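Local coordinates for HTH marR-type domain-containing protein (Streptococcus agalactiae serotype III, PDB 7DVR) that senses heme and, as a MarR-type winged helix-turn-helix protein, probably regulates transcription by binding DNA, at residues A[47-52]-A[92-97]. Residues are numbered along the deposited sequence; the frame is centred on the assembly and turned at random.
Sequences DKDMSI and YLYLTH
M50 and L93 meet where the short strand 50-51 runs antiparallel to strand 91-95. The amide of L93 donates to the carbonyl of M50 (N to O, 3.0 Å). The same oxygen also lies 3.5 Å from L93 CG, packed against the base of the leucine fork. On this buried face L93 CD2 touches I52 CG1 at 3.9 Å, the isoleucine chain crossing the leucine at roughly a right angle. In one of two M50 conformers SD lies a loose 4.2 Å from L93 CD1. There chi1 (173°) sets CG beside the carbonyl carbon. The methionine touches L38, H41 and L42 of helix 34-44, its end leading away from strand 91-95; L93 and I52 both rest on V70 of helix 63-75.

The other face is looser and more polar. The Y92 ring lies beside the first strand, its CD1 3.8 Å from D49 CB and its CE1 near S51 CB, with the M50 carbonyl oxygen at its edge. From S51 back through M50 to D49 the strands draw apart, and a water fills the place of a direct backbone bond: it accepts from M50 N and donates to L93 O (2.6 Å) and to D49 OD1. That carboxylate oxygen also approaches Y94 CE1 at 3.3 Å, the carboxylate and ring planes 78° apart, at the exposed margin. S51, which pairs with Y92, is the N-cap of helix 52-59, so the strand passes directly into that helix. A short strand ahead of a helix, paired with a strand of the beta hairpin 79-95, forms the three-stranded sheet of the winged helix-turn-helix fold of MarR proteins.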
ATOM      1  N   ASP A  47     -30.872 -22.371   5.933  1.00 46.19           N
ATOM      2  CA  ASP A  47     -31.038 -23.472   6.941  1.00 51.16           C
ATOM      3  C   ASP A  47     -30.687 -22.974   8.349  1.00 49.15           C
ATOM      4  O   ASP A  47     -31.354 -23.389   9.328  1.00 51.87           O
ATOM      5  CB  ASP A  47     -30.070 -24.616   6.581  1.00 55.87           C
ATOM      6  CG  ASP A  47     -28.797 -24.113   5.857  1.00 61.58           C
ATOM      7  OD1 ASP A  47     -28.899 -23.581   4.751  1.00 66.53           O
ATOM      8  OD2 ASP A  47     -27.695 -24.229   6.411  1.00 77.45           O
ATOM      9  N   LYS A  48     -29.592 -22.241   8.485  1.00 46.08           N
ATOM     10  CA  LYS A  48     -28.951 -21.895   9.770  1.00 50.84           C
ATOM     11  C   LYS A  48     -29.277 -20.487  10.175  1.00 46.81           C
ATOM     12  O   LYS A  48     -29.869 -19.752   9.429  1.00 48.00           O
ATOM     13  CB  LYS A  48     -27.435 -22.046   9.698  1.00 53.82           C
ATOM     14  CG  LYS A  48     -27.047 -23.488   9.446  1.00 64.10           C
ATOM     15  CD  LYS A  48     -25.652 -23.704   8.921  1.00 69.35           C
ATOM     16  CE  LYS A  48     -25.431 -25.174   8.623  1.00 74.47           C
ATOM     17  NZ  LYS A  48     -24.031 -25.464   8.218  1.00 78.25           N
ATOM     18  N   ASP A  49     -28.864 -20.152  11.379  1.00 47.02           N
ATOM     19  CA  ASP A  49     -29.088 -18.781  11.862  1.00 46.40           C
ATOM     20  C   ASP A  49     -27.752 -18.202  12.280  1.00 45.08           C
ATOM     21  O   ASP A  49     -26.825 -18.919  12.557  1.00 45.44           O
ATOM     22  CB  ASP A  49     -30.112 -18.772  12.983  1.00 49.57           C
ATOM     23  CG  ASP A  49     -31.518 -19.020  12.479  1.00 49.48           C
ATOM     24  OD1 ASP A  49     -32.118 -18.107  11.821  1.00 45.14           O
ATOM     25  OD2 ASP A  49     -31.991 -20.160  12.688  1.00 44.81           O
ATOM     26  N   MET A  50     -27.752 -16.905  12.432  1.00 44.05           N
ATOM     27  CA  MET A  50     -26.560 -16.132  12.794  0.50 42.66           C
ATOM     28  C   MET A  50     -26.957 -15.134  13.870  1.00 41.89           C
ATOM     29  O   MET A  50     -27.722 -14.280  13.600  1.00 42.87           O
ATOM     30  CB  MET A  50     -25.968 -15.426  11.572  0.50 43.12           C
ATOM     31  CG  MET A  50     -24.820 -14.458  11.900  0.50 42.42           C
ATOM     32  SD  MET A  50     -24.311 -13.388  10.304  0.50 47.50           S
ATOM     33  CE  MET A  50     -23.675 -14.781   9.334  0.50 44.70           C
ATOM     34  N   SER A  51     -26.378 -15.294  15.039  1.00 45.00           N
ATOM     35  CA  SER A  51     -26.562 -14.313  16.130  1.00 44.59           C
ATOM     36  C   SER A  51     -25.438 -13.265  15.971  1.00 43.91           C
ATOM     37  O   SER A  51     -24.426 -13.482  15.244  1.00 44.89           O
ATOM     38  CB  SER A  51     -26.652 -14.957  17.461  1.00 47.30           C
ATOM     39  OG  SER A  51     -25.469 -15.705  17.690  1.00 44.86           O
ATOM     40  N   ILE A  52     -25.498 -12.233  16.797  1.00 47.20           N
ATOM     41  CA  ILE A  52     -24.375 -11.268  16.827  1.00 48.69           C
ATOM     42  C   ILE A  52     -23.126 -11.985  17.312  1.00 49.24           C
ATOM     43  O   ILE A  52     -22.071 -11.800  16.739  1.00 49.53           O
ATOM     44  CB  ILE A  52     -24.767 -10.032  17.628  1.00 52.43           C
ATOM     45  CG1 ILE A  52     -25.945  -9.349  16.920  1.00 54.15           C
ATOM     46  CG2 ILE A  52     -23.575  -9.114  17.739  1.00 55.22           C
ATOM     47  CD1 ILE A  52     -26.659  -8.313  17.720  1.00 55.77           C
ATOM     48  N   TYR A  92     -30.759 -12.367  16.872  1.00 42.63           N
ATOM     49  CA  TYR A  92     -30.525 -13.049  15.601  1.00 39.90           C
ATOM     50  C   TYR A  92     -30.724 -12.042  14.427  1.00 38.21           C
ATOM     51  O   TYR A  92     -31.448 -11.045  14.575  1.00 43.02           O
ATOM     52  CB  TYR A  92     -31.518 -14.178  15.431  1.00 37.49           C
ATOM     53  CG  TYR A  92     -31.178 -15.478  16.154  1.00 39.47           C
ATOM     54  CD1 TYR A  92     -30.022 -16.219  15.858  1.00 38.26           C
ATOM     55  CD2 TYR A  92     -32.021 -15.910  17.134  1.00 41.53           C
ATOM     56  CE1 TYR A  92     -29.685 -17.367  16.565  1.00 46.00           C
ATOM     57  CE2 TYR A  92     -31.669 -17.033  17.892  1.00 41.05           C
ATOM     58  CZ  TYR A  92     -30.554 -17.787  17.558  1.00 40.65           C
ATOM     59  OH  TYR A  92     -30.413 -18.955  18.283  1.00 43.74           O
ATOM     60  N   LEU A  93     -29.982 -12.277  13.347  1.00 40.05           N
ATOM     61  CA  LEU A  93     -29.898 -11.501  12.110  1.00 38.14           C
ATOM     62  C   LEU A  93     -30.600 -12.233  10.961  1.00 37.08           C
ATOM     63  O   LEU A  93     -30.239 -13.423  10.689  1.00 34.73           O
ATOM     64  CB  LEU A  93     -28.428 -11.224  11.732  1.00 42.01           C
ATOM     65  CG  LEU A  93     -27.506 -10.848  12.900  1.00 40.84           C
ATOM     66  CD1 LEU A  93     -26.168 -10.362  12.488  1.00 43.34           C
ATOM     67  CD2 LEU A  93     -28.126  -9.723  13.655  1.00 41.10           C
ATOM     68  N   TYR A  94     -31.389 -11.498  10.153  1.00 36.45           N
ATOM     69  CA  TYR A  94     -32.098 -12.102   9.005  1.00 33.98           C
ATOM     70  C   TYR A  94     -32.012 -11.150   7.844  1.00 33.92           C
ATOM     71  O   TYR A  94     -32.142  -9.947   8.035  1.00 34.69           O
ATOM     72  CB  TYR A  94     -33.571 -12.347   9.243  1.00 36.10           C
ATOM     73  CG  TYR A  94     -33.821 -13.162  10.497  1.00 35.58           C
ATOM     74  CD1 TYR A  94     -33.717 -14.557  10.516  1.00 39.97           C
ATOM     75  CD2 TYR A  94     -34.004 -12.513  11.700  1.00 38.89           C
ATOM     76  CE1 TYR A  94     -33.869 -15.282  11.696  1.00 40.84           C
ATOM     77  CE2 TYR A  94     -34.234 -13.265  12.885  1.00 38.79           C
ATOM     78  CZ  TYR A  94     -34.157 -14.638  12.880  1.00 42.06           C
ATOM     79  OH  TYR A  94     -34.399 -15.350  14.030  1.00 39.08           O
ATOM     80  N   LEU A  95     -31.663 -11.729   6.740  1.00 33.40           N
ATOM     81  CA  LEU A  95     -31.486 -11.007   5.485  1.00 36.19           C
ATOM     82  C   LEU A  95     -32.896 -10.580   5.052  1.00 34.70           C
ATOM     83  O   LEU A  95     -33.890 -11.344   5.073  1.00 33.13           O
ATOM     84  CB  LEU A  95     -30.778 -12.037   4.594  1.00 40.54           C
ATOM     85  CG  LEU A  95     -29.870 -11.629   3.455  1.00 42.36           C
ATOM     86  CD1 LEU A  95     -28.667 -10.791   3.899  1.00 41.12           C
ATOM     87  CD2 LEU A  95     -29.423 -12.935   2.760  1.00 45.58           C
ATOM     88  N   THR A  96     -33.002  -9.331   4.646  1.00 35.86           N
ATOM     89  CA  THR A  96     -34.257  -8.777   4.053  1.00 36.56           C
ATOM     90  C   THR A  96     -34.330  -8.999   2.528  1.00 38.15           C
ATOM     91  O   THR A  96     -33.400  -9.542   1.941  1.00 37.52           O
ATOM     92  CB  THR A  96     -34.301  -7.278   4.327  1.00 39.74           C
ATOM     93  OG1 THR A  96     -33.191  -6.648   3.649  1.00 39.48           O
ATOM     94  CG2 THR A  96     -34.339  -7.035   5.804  1.00 41.30           C
ATOM     95  N   HIS A  97     -35.503  -8.716   1.926  1.00 36.39           N
ATOM     96  CA  HIS A  97     -35.683  -8.801   0.461  1.00 39.82           C
ATOM     97  C   HIS A  97     -34.546  -8.038  -0.192  1.00 37.49           C
ATOM     98  O   HIS A  97     -33.916  -8.573  -1.097  1.00 37.98           O
ATOM     99  CB  HIS A  97     -37.020  -8.159   0.063  1.00 38.83           C
ATOM    100  CG  HIS A  97     -37.219  -8.065  -1.395  1.00 42.01           C
ATOM    101  ND1 HIS A  97     -37.341  -9.184  -2.175  1.00 41.82           N
ATOM    102  CD2 HIS A  97     -37.324  -6.989  -2.202  1.00 44.34           C
ATOM    103  CE1 HIS A  97     -37.631  -8.825  -3.426  1.00 45.41           C
ATOM    104  NE2 HIS A  97     -37.594  -7.428  -3.493  1.00 42.55           N
TER
HETATM  105  O   HOH W   1     -30.142 -15.926  11.439  1.00 44.52           O